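Local coordinates for SPCC18.06c protein (PDB 2P51), which removes poly(A) tails from mRNA as a 3'-exoribonuclease with a DEDD nuclease fold, serving as a catalytic subunit of the CCR4-NOT complex, at residues A[107-115]-A[137-147]; A[54-62]-A[74-83]. All blocks are in the same frame, centred on the assembly; numbering follows the deposited sequence.

Interaction 1: A[107-115]-A[137-147]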
ATOM      1  N   GLN A 107      -8.723  -5.890   3.127  1.00 13.41           N
ATOM      2  CA  GLN A 107      -7.435  -6.439   3.456  1.00 13.85           C
ATOM      3  C   GLN A 107      -7.264  -7.760   2.705  1.00 13.14           C
ATOM      4  O   GLN A 107      -7.912  -8.748   3.022  1.00 15.40           O
ATOM      5  CB  GLN A 107      -7.377  -6.665   4.968  1.00 16.50           C
ATOM      6  CG  GLN A 107      -6.098  -7.294   5.489  1.00 16.55           C
ATOM      7  CD  GLN A 107      -5.989  -6.979   6.992  1.00 15.63           C
ATOM      8  OE1 GLN A 107      -5.339  -5.967   7.308  1.00 17.34           O
ATOM      9  NE2 GLN A 107      -6.568  -7.822   7.825  1.00 17.38           N
ATOM     10  N   PHE A 108      -6.356  -7.781   1.725  1.00 13.89           N
ATOM     11  CA  PHE A 108      -6.065  -8.947   0.914  1.00 13.36           C
ATOM     12  C   PHE A 108      -4.944  -9.731   1.585  1.00 13.53           C
ATOM     13  O   PHE A 108      -3.879  -9.134   1.835  1.00 15.16           O
ATOM     14  CB  PHE A 108      -5.612  -8.508  -0.483  1.00 13.83           C
ATOM     15  CG  PHE A 108      -6.743  -7.840  -1.247  1.00 12.63           C
ATOM     16  CD1 PHE A 108      -7.533  -8.594  -2.105  1.00 14.53           C
ATOM     17  CD2 PHE A 108      -7.027  -6.505  -1.096  1.00 13.70           C
ATOM     18  CE1 PHE A 108      -8.582  -7.986  -2.784  1.00 15.96           C
ATOM     19  CE2 PHE A 108      -8.089  -5.903  -1.771  1.00 14.58           C
ATOM     20  CZ  PHE A 108      -8.900  -6.630  -2.604  1.00 16.75           C
ATOM     21  N   ASN A 109      -5.176 -10.997   1.887  1.00 13.04           N
ATOM     22  CA  ASN A 109      -4.199 -11.817   2.613  1.00 14.26           C
ATOM     23  C   ASN A 109      -3.536 -12.836   1.697  1.00 13.23           C
ATOM     24  O   ASN A 109      -4.281 -13.642   1.093  1.00 14.50           O
ATOM     25  CB  ASN A 109      -4.956 -12.520   3.759  1.00 15.18           C
ATOM     26  CG  ASN A 109      -5.525 -11.484   4.737  1.00 14.96           C
ATOM     27  OD1 ASN A 109      -4.764 -10.747   5.385  1.00 18.22           O
ATOM     28  ND2 ASN A 109      -6.853 -11.441   4.794  1.00 17.35           N
ATOM     29  N   PHE A 110      -2.220 -12.791   1.549  1.00 14.04           N
ATOM     30  CA  PHE A 110      -1.535 -13.560   0.511  1.00 14.28           C
ATOM     31  C   PHE A 110      -0.844 -14.801   1.057  1.00 16.17           C
ATOM     32  O   PHE A 110      -0.472 -14.907   2.233  1.00 16.20           O
ATOM     33  CB  PHE A 110      -0.495 -12.666  -0.188  1.00 14.26           C
ATOM     34  CG  PHE A 110      -1.236 -11.628  -1.024  1.00 14.43           C
ATOM     35  CD1 PHE A 110      -1.657 -11.924  -2.312  1.00 16.33           C
ATOM     36  CD2 PHE A 110      -1.555 -10.384  -0.511  1.00 14.44           C
ATOM     37  CE1 PHE A 110      -2.333 -10.991  -3.085  1.00 16.47           C
ATOM     38  CE2 PHE A 110      -2.202  -9.424  -1.266  1.00 15.42           C
ATOM     39  CZ  PHE A 110      -2.622  -9.756  -2.561  1.00 15.79           C
ATOM     40  N   THR A 111      -0.656 -15.751   0.148  1.00 16.16           N
ATOM     41  CA  THR A 111      -0.049 -17.049   0.498  1.00 16.79           C
ATOM     42  C   THR A 111       1.358 -16.867   1.066  1.00 15.90           C
ATOM     43  O   THR A 111       2.172 -16.066   0.589  1.00 17.87           O
ATOM     44  CB  THR A 111      -0.028 -17.937  -0.751  1.00 18.72           C
ATOM     45  OG1 THR A 111       0.322 -19.267  -0.340  1.00 23.55           O
ATOM     46  CG2 THR A 111       1.022 -17.444  -1.742  1.00 19.59           C
ATOM     47  N   PHE A 112       1.698 -17.617   2.117  1.00 16.80           N
ATOM     48  CA  PHE A 112       3.022 -17.484   2.751  1.00 16.83           C
ATOM     49  C   PHE A 112       3.249 -18.768   3.521  1.00 17.18           C
ATOM     50  O   PHE A 112       2.257 -19.378   3.997  1.00 20.29           O
ATOM     51  CB  PHE A 112       3.009 -16.246   3.666  1.00 18.04           C
ATOM     52  CG  PHE A 112       4.418 -15.801   3.969  1.00 16.19           C
ATOM     53  CD1 PHE A 112       5.072 -14.968   3.058  1.00 18.05           C
ATOM     54  CD2 PHE A 112       5.087 -16.208   5.129  1.00 17.60           C
ATOM     55  CE1 PHE A 112       6.386 -14.559   3.298  1.00 15.21           C
ATOM     56  CE2 PHE A 112       6.387 -15.795   5.342  1.00 17.18           C
ATOM     57  CZ  PHE A 112       7.040 -14.984   4.428  1.00 16.53           C
ATOM     58  N   ASN A 113       4.490 -19.217   3.669  1.00 17.29           N
ATOM     59  CA  ASN A 113       4.835 -20.501   4.239  1.00 18.66           C
ATOM     60  C   ASN A 113       6.045 -20.277   5.159  1.00 18.51           C
ATOM     61  O   ASN A 113       7.142 -20.011   4.687  1.00 21.78           O
ATOM     62  CB  ASN A 113       5.099 -21.521   3.143  1.00 21.28           C
ATOM     63  CG  ASN A 113       5.307 -22.889   3.760  1.00 24.16           C
ATOM     64  OD1 ASN A 113       6.171 -23.018   4.624  1.00 26.32           O
ATOM     65  ND2 ASN A 113       4.523 -23.868   3.275  1.00 26.48           N
ATOM     66  N   LEU A 114       5.828 -20.357   6.478  1.00 19.58           N
ATOM     67  CA  LEU A 114       6.895 -20.059   7.421  1.00 20.90           C
ATOM     68  C   LEU A 114       8.030 -21.069   7.353  1.00 23.94           C
ATOM     69  O   LEU A 114       9.163 -20.824   7.748  1.00 27.80           O
ATOM     70  CB  LEU A 114       6.376 -20.008   8.882  1.00 21.13           C
ATOM     71  CG  LEU A 114       5.502 -18.755   9.160  1.00 23.38           C
ATOM     72  CD1 LEU A 114       4.945 -18.826  10.580  1.00 28.89           C
ATOM     73  CD2 LEU A 114       6.270 -17.450   8.906  1.00 23.92           C
ATOM     74  N   GLN A 115       7.715 -22.265   6.866  1.00 24.59           N
ATOM     75  CA  GLN A 115       8.783 -23.274   6.800  1.00 26.54           C
ATOM     76  C   GLN A 115       9.632 -23.070   5.555  1.00 26.89           C
ATOM     77  O   GLN A 115      10.834 -23.331   5.541  1.00 33.25           O
ATOM     78  CB  GLN A 115       8.088 -24.653   6.859  1.00 32.20           C
ATOM     79  CG  GLN A 115       7.375 -24.957   8.163  1.00 39.02           C
ATOM     80  CD  GLN A 115       6.000 -24.343   8.334  1.00 48.23           C
ATOM     81  OE1 GLN A 115       5.707 -23.800   9.418  1.00 61.06           O
ATOM     82  NE2 GLN A 115       5.106 -24.384   7.338  1.00 55.20           N
ATOM     83  N   HIS A 137      -2.779 -17.953   6.223  1.00 19.38           N
ATOM     84  CA  HIS A 137      -2.164 -17.506   4.977  1.00 17.60           C
ATOM     85  C   HIS A 137      -1.581 -18.712   4.235  1.00 16.11           C
ATOM     86  O   HIS A 137      -1.535 -18.711   2.992  1.00 19.14           O
ATOM     87  CB  HIS A 137      -1.053 -16.501   5.229  1.00 18.66           C
ATOM     88  CG  HIS A 137      -1.518 -15.120   5.614  1.00 16.83           C
ATOM     89  ND1 HIS A 137      -1.374 -14.008   4.784  1.00 15.85           N
ATOM     90  CD2 HIS A 137      -2.113 -14.670   6.753  1.00 16.45           C
ATOM     91  CE1 HIS A 137      -1.867 -12.933   5.394  1.00 17.16           C
ATOM     92  NE2 HIS A 137      -2.323 -13.323   6.585  1.00 17.61           N
ATOM     93  N   GLN A 138      -1.135 -19.738   4.981  1.00 18.37           N
ATOM     94  CA  GLN A 138      -0.531 -20.871   4.278  1.00 19.83           C
ATOM     95  C   GLN A 138      -1.635 -21.673   3.604  1.00 20.76           C
ATOM     96  O   GLN A 138      -1.495 -22.195   2.495  1.00 23.29           O
ATOM     97  CB  GLN A 138       0.299 -21.728   5.242  1.00 21.67           C
ATOM     98  CG  GLN A 138       1.026 -22.820   4.443  1.00 25.10           C
ATOM     99  CD  GLN A 138       1.873 -23.688   5.350  1.00 27.21           C
ATOM    100  OE1 GLN A 138       2.525 -23.171   6.266  1.00 27.21           O
ATOM    101  NE2 GLN A 138       1.898 -24.998   5.133  1.00 29.28           N
ATOM    102  N   GLU A 139      -2.776 -21.762   4.287  1.00 19.65           N
ATOM    103  CA  GLU A 139      -3.870 -22.568   3.780  1.00 23.14           C
ATOM    104  C   GLU A 139      -4.705 -21.887   2.691  1.00 23.35           C
ATOM    105  O   GLU A 139      -4.952 -22.580   1.684  1.00 24.22           O
ATOM    106  CB  GLU A 139      -4.853 -22.969   4.903  1.00 27.43           C
ATOM    107  CG  GLU A 139      -4.319 -24.008   5.843  1.00 33.06           C
ATOM    108  CD  GLU A 139      -3.919 -25.301   5.135  1.00 44.29           C
ATOM    109  OE1 GLU A 139      -4.787 -25.897   4.459  1.00 46.68           O
ATOM    110  OE2 GLU A 139      -2.720 -25.662   5.288  1.00 53.70           O
ATOM    111  N   VAL A 140      -5.140 -20.633   2.915  1.00 21.34           N
ATOM    112  CA  VAL A 140      -6.066 -20.048   1.909  1.00 20.49           C
ATOM    113  C   VAL A 140      -5.597 -18.662   1.532  1.00 18.49           C
ATOM    114  O   VAL A 140      -6.350 -17.799   1.114  1.00 21.31           O
ATOM    115  CB  VAL A 140      -7.510 -20.001   2.409  1.00 20.32           C
ATOM    116  CG1 VAL A 140      -8.116 -21.415   2.461  1.00 24.20           C
ATOM    117  CG2 VAL A 140      -7.631 -19.372   3.775  1.00 20.78           C
ATOM    118  N   GLY A 141      -4.286 -18.398   1.697  1.00 16.75           N
ATOM    119  CA  GLY A 141      -3.820 -17.102   1.228  1.00 16.89           C
ATOM    120  C   GLY A 141      -3.964 -16.974  -0.272  1.00 17.38           C
ATOM    121  O   GLY A 141      -3.902 -17.945  -1.029  1.00 20.65           O
ATOM    122  N   ILE A 142      -4.138 -15.748  -0.748  1.00 16.22           N
ATOM    123  CA  ILE A 142      -4.263 -15.505  -2.184  1.00 15.12           C
ATOM    124  C   ILE A 142      -2.953 -15.693  -2.924  1.00 17.37           C
ATOM    125  O   ILE A 142      -1.902 -15.330  -2.423  1.00 16.80           O
ATOM    126  CB  ILE A 142      -4.744 -14.051  -2.406  1.00 14.49           C
ATOM    127  CG1 ILE A 142      -6.113 -13.837  -1.761  1.00 16.31           C
ATOM    128  CG2 ILE A 142      -4.716 -13.661  -3.869  1.00 16.11           C
ATOM    129  CD1 ILE A 142      -6.344 -12.361  -1.375  1.00 18.89           C
ATOM    130  N   GLU A 143      -2.995 -16.205  -4.163  1.00 19.29           N
ATOM    131  CA  GLU A 143      -1.808 -16.139  -5.009  1.00 21.50           C
ATOM    132  C   GLU A 143      -1.678 -14.748  -5.615  1.00 20.16           C
ATOM    133  O   GLU A 143      -2.667 -14.311  -6.247  1.00 21.22           O
ATOM    134  CB  GLU A 143      -1.891 -17.141  -6.167  1.00 24.32           C
ATOM    135  CG  GLU A 143      -1.635 -18.571  -5.700  1.00 27.99           C
ATOM    136  CD  GLU A 143      -0.181 -18.770  -5.288  1.00 34.35           C
ATOM    137  OE1 GLU A 143       0.730 -17.966  -5.606  1.00 33.71           O
ATOM    138  OE2 GLU A 143       0.042 -19.791  -4.604  1.00 43.61           O
ATOM    139  N   PRO A 144      -0.545 -14.065  -5.423  1.00 21.31           N
ATOM    140  CA  PRO A 144      -0.421 -12.711  -5.988  1.00 20.98           C
ATOM    141  C   PRO A 144      -0.820 -12.597  -7.436  1.00 22.28           C
ATOM    142  O   PRO A 144      -1.356 -11.584  -7.879  1.00 26.06           O
ATOM    143  CB  PRO A 144       1.104 -12.447  -5.857  1.00 24.27           C
ATOM    144  CG  PRO A 144       1.373 -13.111  -4.513  1.00 23.38           C
ATOM    145  CD  PRO A 144       0.656 -14.440  -4.639  1.00 20.18           C
ATOM    146  N   ALA A 145      -0.535 -13.622  -8.222  1.00 22.64           N
ATOM    147  CA  ALA A 145      -0.842 -13.601  -9.630  1.00 25.97           C
ATOM    148  C   ALA A 145      -2.330 -13.548  -9.905  1.00 25.21           C
ATOM    149  O   ALA A 145      -2.805 -12.855 -10.820  1.00 26.43           O
ATOM    150  CB  ALA A 145      -0.203 -14.859 -10.256  1.00 28.11           C
ATOM    151  N   ASP A 146      -3.117 -14.290  -9.129  1.00 23.34           N
ATOM    152  CA  ASP A 146      -4.584 -14.269  -9.254  1.00 21.35           C
ATOM    153  C   ASP A 146      -5.110 -12.875  -8.927  1.00 18.91           C
ATOM    154  O   ASP A 146      -5.985 -12.323  -9.591  1.00 21.32           O
ATOM    155  CB  ASP A 146      -5.185 -15.320  -8.341  1.00 23.65           C
ATOM    156  CG  ASP A 146      -4.904 -16.751  -8.758  1.00 26.94           C
ATOM    157  OD1 ASP A 146      -4.507 -17.009  -9.931  1.00 32.43           O
ATOM    158  OD2 ASP A 146      -5.105 -17.638  -7.889  1.00 25.55           O
ATOM    159  N   PHE A 147      -4.576 -12.296  -7.862  1.00 17.35           N
ATOM    160  CA  PHE A 147      -4.965 -10.932  -7.491  1.00 17.78           C
ATOM    161  C   PHE A 147      -4.603  -9.966  -8.568  1.00 18.39           C
ATOM    162  O   PHE A 147      -5.352  -9.059  -8.943  1.00 19.90           O
ATOM    163  CB  PHE A 147      -4.195 -10.577  -6.207  1.00 18.31           C
ATOM    164  CG  PHE A 147      -4.325  -9.117  -5.798  1.00 18.01           C
ATOM    165  CD1 PHE A 147      -5.479  -8.630  -5.213  1.00 17.47           C
ATOM    166  CD2 PHE A 147      -3.254  -8.244  -6.003  1.00 19.43           C
ATOM    167  CE1 PHE A 147      -5.527  -7.300  -4.847  1.00 18.13           C
ATOM    168  CE2 PHE A 147      -3.320  -6.905  -5.650  1.00 18.24           C
ATOM    169  CZ  PHE A 147      -4.473  -6.402  -5.059  1.00 17.13           C
TER
HETATM  170  O   HOH W   1      -1.909 -20.604   0.301  0.97 30.81           O
HETATM  171  O   HOH W   2       1.567 -20.888  -2.742  0.71 40.24           O
HETATM  172  O   HOH W   3       3.255 -20.871   7.550  1.00 26.41           O
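An aromatic cluster of Phe108, Phe110 and Phe147 packs one end of this contact, and each pair in it that touches across the segments meets edge to face. CE1 of Phe147 sits over the centre of the Phe108 ring, 3.6 Å from Phe108 CD1. Phe110 then brings CZ over the face of Phe147, off toward the rim, with the two planes at 85°. With CG anti to the backbone N (chi1 171°), the Phe147 ring presents its edge to Phe108 and its face to Phe110. Ile142 CG2 lies against Phe110 CE1 at 3.7 Å.

In this DEDD nuclease fold the chain leaving strand 105-109 is met by the linker between helices 134-140 and 144-152, through a single beta bridge of Phe110 with Ile142. Ile142 N donates to Asn109 O at 2.8 Å, almost straight and on a lone pair, and Thr111 N returns a bond to Ile142 O. Gly141 fits tightly here: a CB would clash with Thr111 N. His137 ND1, with the acceptor at its ring edge, donates to Phe110 O at 2.9 Å, while Trp27 meets the same imidazole edge-to-face.

Farther out, the Gln138 amide stacks on that of Asn113, whose OD1 accepts from Asp116 N, planes 20° apart, and its OE1 accepts hydrogen bonds from Gln115 NE2 at 3.0 Å and from a water that in turn accepts from Leu114 N. Shortened to an alanine here, the Gln138 side chain would probably leave Gln115 NE2 without this acceptor and strip the cover from one side of the Asn113 amide.

Interaction 2: A[54-62]-A[74-83]; sequences FPGVVARPL and QTLRANVDSL
Thr75 opens the contact on helix 69-82, where Pro61 CD of the loop packs against its OG1 at 3.3 Å; that hydroxyl is already bonded to Tyr71 O one turn back. The methyl CG2 meets Arg60 NH1 at 3.5 Å, the arginine chain bending at chi2 to bring its guanidinium obliquely up to it. One turn on, Asn79 does most of the polar work. Its OD1 accepts from two successive amides: Val58 N at 2.9 Å comes from above the carbonyl plane, whereas Ala59 N, at 3.3 Å, lies in that plane on a lone pair. One N-H of ND2 bonds Ala59 O at 2.8 Å, nearly straight at 173°, and the other bonds Thr75 O, which also takes the helical bond of Asn79 N from the opposite face of its plane. Val57 CG1 rests beside this amide. At the end of the segment Leu83 CB slides past Pro55 CG, and its CD1 meets Val58 CG1 tip to tip at 3.9 Å. With four bonds fixing its rotation, one asparagine amide satisfies three backbone groups of a loop without regular structure, and so ties the chain leaving strand 47-53, which carries metal ligands Asp51 and Glu53, to helix 69-82.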
ATOM      1  N   PHE A  54       4.818  -7.095   4.520  1.00 12.76           N
ATOM      2  CA  PHE A  54       5.783  -7.983   3.888  1.00 12.15           C
ATOM      3  C   PHE A  54       6.840  -8.309   4.941  1.00 10.94           C
ATOM      4  O   PHE A  54       6.840  -7.683   6.017  1.00 14.97           O
ATOM      5  CB  PHE A  54       6.379  -7.306   2.654  1.00 12.38           C
ATOM      6  CG  PHE A  54       6.944  -5.924   2.930  1.00 13.06           C
ATOM      7  CD1 PHE A  54       8.255  -5.761   3.372  1.00 12.77           C
ATOM      8  CD2 PHE A  54       6.150  -4.794   2.713  1.00 14.36           C
ATOM      9  CE1 PHE A  54       8.768  -4.505   3.615  1.00 14.17           C
ATOM     10  CE2 PHE A  54       6.654  -3.531   2.982  1.00 16.11           C
ATOM     11  CZ  PHE A  54       7.970  -3.409   3.419  1.00 16.31           C
ATOM     12  N   PRO A  55       7.666  -9.298   4.712  1.00 14.30           N
ATOM     13  CA  PRO A  55       8.521  -9.808   5.812  1.00 17.39           C
ATOM     14  C   PRO A  55       9.809  -9.040   6.040  1.00 16.10           C
ATOM     15  O   PRO A  55      10.871  -9.614   6.331  1.00 16.94           O
ATOM     16  CB  PRO A  55       8.786 -11.257   5.399  1.00 22.03           C
ATOM     17  CG  PRO A  55       8.524 -11.381   3.961  1.00 19.26           C
ATOM     18  CD  PRO A  55       7.781 -10.147   3.495  1.00 17.14           C
ATOM     19  N   GLY A  56       9.719  -7.712   5.937  1.00 13.80           N
ATOM     20  CA  GLY A  56      10.835  -6.876   6.338  1.00 15.86           C
ATOM     21  C   GLY A  56      11.934  -6.777   5.294  1.00 15.40           C
ATOM     22  O   GLY A  56      11.668  -6.985   4.106  1.00 17.71           O
ATOM     23  N   VAL A  57      13.111  -6.408   5.732  1.00 15.07           N
ATOM     24  CA  VAL A  57      14.340  -6.334   4.959  1.00 14.90           C
ATOM     25  C   VAL A  57      15.323  -7.369   5.522  1.00 16.05           C
ATOM     26  O   VAL A  57      15.586  -7.361   6.758  1.00 17.78           O
ATOM     27  CB  VAL A  57      14.939  -4.925   5.066  1.00 16.38           C
ATOM     28  CG1 VAL A  57      16.331  -4.797   4.439  1.00 17.58           C
ATOM     29  CG2 VAL A  57      13.935  -3.977   4.392  1.00 17.99           C
ATOM     30  N   VAL A  58      15.874  -8.220   4.672  1.00 17.65           N
ATOM     31  CA  VAL A  58      16.798  -9.234   5.197  1.00 20.67           C
ATOM     32  C   VAL A  58      18.227  -8.886   4.809  1.00 24.25           C
ATOM     33  O   VAL A  58      19.185  -9.344   5.409  1.00 30.37           O
ATOM     34  CB  VAL A  58      16.495 -10.655   4.719  1.00 23.90           C
ATOM     35  CG1 VAL A  58      15.089 -11.045   5.178  1.00 23.40           C
ATOM     36  CG2 VAL A  58      16.648 -10.796   3.208  1.00 23.67           C
ATOM     37  N   ALA A  59      18.397  -8.056   3.780  1.00 28.83           N
ATOM     38  CA  ALA A  59      19.762  -7.695   3.464  1.00 29.62           C
ATOM     39  C   ALA A  59      19.921  -6.323   2.833  1.00 28.19           C
ATOM     40  O   ALA A  59      19.004  -5.737   2.268  1.00 26.89           O
ATOM     41  CB  ALA A  59      20.352  -8.741   2.516  1.00 42.22           C
ATOM     42  N   ARG A  60      21.171  -5.858   2.941  1.00 27.14           N
ATOM     43  CA  ARG A  60      21.602  -4.638   2.309  1.00 27.89           C
ATOM     44  C   ARG A  60      22.578  -4.983   1.189  1.00 26.15           C
ATOM     45  O   ARG A  60      23.512  -5.757   1.453  1.00 34.94           O
ATOM     46  CB  ARG A  60      22.300  -3.758   3.361  1.00 29.51           C
ATOM     47  CG  ARG A  60      21.327  -3.216   4.411  1.00 32.03           C
ATOM     48  CD  ARG A  60      20.748  -1.908   3.896  1.00 30.36           C
ATOM     49  NE  ARG A  60      20.016  -1.343   5.041  1.00 29.59           N
ATOM     50  CZ  ARG A  60      19.122  -0.390   4.874  1.00 36.21           C
ATOM     51  NH1 ARG A  60      18.865   0.088   3.659  1.00 35.38           N
ATOM     52  NH2 ARG A  60      18.464   0.109   5.911  1.00 48.30           N
ATOM     53  N   PRO A  61      22.407  -4.475  -0.022  1.00 30.27           N
ATOM     54  CA  PRO A  61      23.339  -4.770  -1.106  1.00 33.38           C
ATOM     55  C   PRO A  61      24.691  -4.117  -0.860  1.00 36.63           C
ATOM     56  O   PRO A  61      24.857  -3.086  -0.206  1.00 36.32           O
ATOM     57  CB  PRO A  61      22.682  -4.136  -2.323  1.00 33.51           C
ATOM     58  CG  PRO A  61      21.779  -3.090  -1.758  1.00 36.24           C
ATOM     59  CD  PRO A  61      21.295  -3.605  -0.443  1.00 33.18           C
ATOM     60  N   LEU A  62      25.681  -4.815  -1.436  1.00 43.45           N
ATOM     61  CA  LEU A  62      27.000  -4.242  -1.188  1.00 53.91           C
ATOM     62  C   LEU A  62      27.479  -3.450  -2.407  1.00 57.13           C
ATOM     63  O   LEU A  62      26.844  -3.573  -3.456  1.00 51.22           O
ATOM     64  CB  LEU A  62      27.995  -5.337  -0.828  1.00 63.32           C
ATOM     65  CG  LEU A  62      27.935  -5.837   0.623  1.00 66.40           C
ATOM     66  CD1 LEU A  62      27.202  -4.842   1.515  1.00 74.97           C
ATOM     67  CD2 LEU A  62      27.306  -7.229   0.682  1.00 78.68           C
ATOM     68  N   GLN A  74      18.209   0.293  -4.747  1.00 26.90           N
ATOM     69  CA  GLN A  74      18.810  -1.037  -4.878  1.00 26.29           C
ATOM     70  C   GLN A  74      18.537  -1.901  -3.658  1.00 25.02           C
ATOM     71  O   GLN A  74      18.454  -3.133  -3.808  1.00 25.12           O
ATOM     72  CB  GLN A  74      20.309  -0.892  -5.118  1.00 27.99           C
ATOM     73  CG  GLN A  74      20.717  -0.191  -6.415  1.00 31.04           C
ATOM     74  CD  GLN A  74      19.982  -0.750  -7.627  1.00 29.14           C
ATOM     75  OE1 GLN A  74      19.725  -1.949  -7.724  1.00 28.67           O
ATOM     76  NE2 GLN A  74      19.613   0.087  -8.586  1.00 29.66           N
ATOM     77  N   THR A  75      18.380  -1.332  -2.465  1.00 24.43           N
ATOM     78  CA  THR A  75      17.957  -2.099  -1.295  1.00 22.65           C
ATOM     79  C   THR A  75      16.544  -2.642  -1.465  1.00 19.97           C
ATOM     80  O   THR A  75      16.248  -3.827  -1.249  1.00 20.98           O
ATOM     81  CB  THR A  75      17.992  -1.259   0.001  1.00 29.43           C
ATOM     82  OG1 THR A  75      19.371  -0.965   0.279  1.00 30.91           O
ATOM     83  CG2 THR A  75      17.520  -2.046   1.198  1.00 26.22           C
ATOM     84  N   LEU A  76      15.650  -1.737  -1.867  1.00 19.91           N
ATOM     85  CA  LEU A  76      14.263  -2.117  -2.106  1.00 18.43           C
ATOM     86  C   LEU A  76      14.186  -3.262  -3.124  1.00 17.89           C
ATOM     87  O   LEU A  76      13.509  -4.263  -2.941  1.00 18.21           O
ATOM     88  CB  LEU A  76      13.537  -0.848  -2.558  1.00 23.67           C
ATOM     89  CG  LEU A  76      12.096  -0.791  -2.986  1.00 21.41           C
ATOM     90  CD1 LEU A  76      11.627   0.668  -2.899  1.00 18.63           C
ATOM     91  CD2 LEU A  76      11.848  -1.341  -4.383  1.00 19.76           C
ATOM     92  N   ARG A  77      14.851  -3.073  -4.265  1.00 18.40           N
ATOM     93  CA  ARG A  77      14.768  -4.034  -5.363  1.00 20.46           C
ATOM     94  C   ARG A  77      15.216  -5.406  -4.907  1.00 21.61           C
ATOM     95  O   ARG A  77      14.614  -6.440  -5.174  1.00 21.05           O
ATOM     96  CB  ARG A  77      15.655  -3.479  -6.487  1.00 21.19           C
ATOM     97  CG  ARG A  77      15.792  -4.303  -7.749  1.00 28.00           C
ATOM     98  CD  ARG A  77      16.953  -3.734  -8.591  1.00 35.27           C
ATOM     99  NE  ARG A  77      17.360  -4.749  -9.538  1.00 35.26           N
ATOM    100  CZ  ARG A  77      18.564  -4.983 -10.017  1.00 34.43           C
ATOM    101  NH1 ARG A  77      19.589  -4.229  -9.620  1.00 32.25           N
ATOM    102  NH2 ARG A  77      18.696  -5.970 -10.889  1.00 36.94           N
ATOM    103  N   ALA A  78      16.337  -5.476  -4.191  1.00 19.81           N
ATOM    104  CA  ALA A  78      16.883  -6.743  -3.720  1.00 22.91           C
ATOM    105  C   ALA A  78      15.875  -7.433  -2.827  1.00 19.78           C
ATOM    106  O   ALA A  78      15.672  -8.645  -2.911  1.00 27.71           O
ATOM    107  CB  ALA A  78      18.208  -6.524  -2.987  1.00 25.42           C
ATOM    108  N   ASN A  79      15.255  -6.691  -1.924  1.00 17.95           N
ATOM    109  CA  ASN A  79      14.369  -7.351  -0.943  1.00 16.94           C
ATOM    110  C   ASN A  79      12.982  -7.620  -1.499  1.00 15.24           C
ATOM    111  O   ASN A  79      12.439  -8.714  -1.282  1.00 18.71           O
ATOM    112  CB  ASN A  79      14.294  -6.500   0.357  1.00 17.54           C
ATOM    113  CG  ASN A  79      15.613  -6.631   1.119  1.00 18.16           C
ATOM    114  OD1 ASN A  79      15.758  -7.577   1.887  1.00 18.95           O
ATOM    115  ND2 ASN A  79      16.568  -5.735   0.924  1.00 20.12           N
ATOM    116  N   VAL A  80      12.416  -6.648  -2.226  1.00 14.88           N
ATOM    117  CA  VAL A  80      11.062  -6.866  -2.759  1.00 14.61           C
ATOM    118  C   VAL A  80      11.087  -8.007  -3.746  1.00 14.71           C
ATOM    119  O   VAL A  80      10.149  -8.828  -3.766  1.00 17.02           O
ATOM    120  CB  VAL A  80      10.489  -5.585  -3.390  1.00 14.21           C
ATOM    121  CG1 VAL A  80       9.168  -5.891  -4.060  1.00 16.30           C
ATOM    122  CG2 VAL A  80      10.283  -4.480  -2.354  1.00 15.27           C
ATOM    123  N   ASP A  81      12.136  -8.081  -4.571  1.00 15.26           N
ATOM    124  CA  ASP A  81      12.152  -9.192  -5.534  1.00 15.49           C
ATOM    125  C   ASP A  81      12.156 -10.559  -4.820  1.00 16.04           C
ATOM    126  O   ASP A  81      11.619 -11.500  -5.395  1.00 19.92           O
ATOM    127  CB  ASP A  81      13.403  -9.174  -6.394  1.00 17.72           C
ATOM    128  CG  ASP A  81      13.351  -8.269  -7.603  1.00 18.14           C
ATOM    129  OD1 ASP A  81      12.297  -7.720  -7.977  1.00 19.37           O
ATOM    130  OD2 ASP A  81      14.447  -8.120  -8.206  1.00 20.25           O
ATOM    131  N   SER A  82      12.784 -10.625  -3.631  1.00 17.34           N
ATOM    132  CA  SER A  82      13.065 -11.892  -2.994  1.00 17.04           C
ATOM    133  C   SER A  82      12.091 -12.370  -1.926  1.00 16.23           C
ATOM    134  O   SER A  82      12.026 -13.564  -1.626  1.00 23.11           O
ATOM    135  CB  SER A  82      14.470 -11.802  -2.331  1.00 26.87           C
ATOM    136  OG  SER A  82      15.389 -11.974  -3.423  1.00 37.08           O
ATOM    137  N   LEU A  83      11.343 -11.431  -1.375  1.00 16.12           N
ATOM    138  CA  LEU A  83      10.503 -11.709  -0.224  1.00 14.87           C
ATOM    139  C   LEU A  83       9.047 -11.565  -0.625  1.00 15.81           C
ATOM    140  O   LEU A  83       8.675 -10.573  -1.278  1.00 18.06           O
ATOM    141  CB  LEU A  83      10.785 -10.744   0.931  1.00 14.98           C
ATOM    142  CG  LEU A  83      12.228 -10.770   1.494  1.00 18.45           C
ATOM    143  CD1 LEU A  83      12.341  -9.801   2.687  1.00 18.84           C
ATOM    144  CD2 LEU A  83      12.617 -12.178   1.900  1.00 20.00           C
TER

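How the interactions relate
Phe112 CE1 of interaction 1 packs on Pro55 CG of interaction 2, 3.9 Å away, so the two contacts touch although their centres are about 19 Å apart. Both are partly buried, but differently built. Interaction 1 runs from an aromatic core beside strands 105-109 and 87-93 out to an amide and water network near the surface, with backbone pairing between. Interaction 2 has a largely exposed loop over a helix, where a side-chain amide replaces strand-like pairing and apolar contacts are few, gathered at Leu83. They share no helix or strand: 107-115 and 137-147 join strand 105-109 to two helices, whereas 54-62 and 74-83 join the loop after strand 47-53 to helix 69-82.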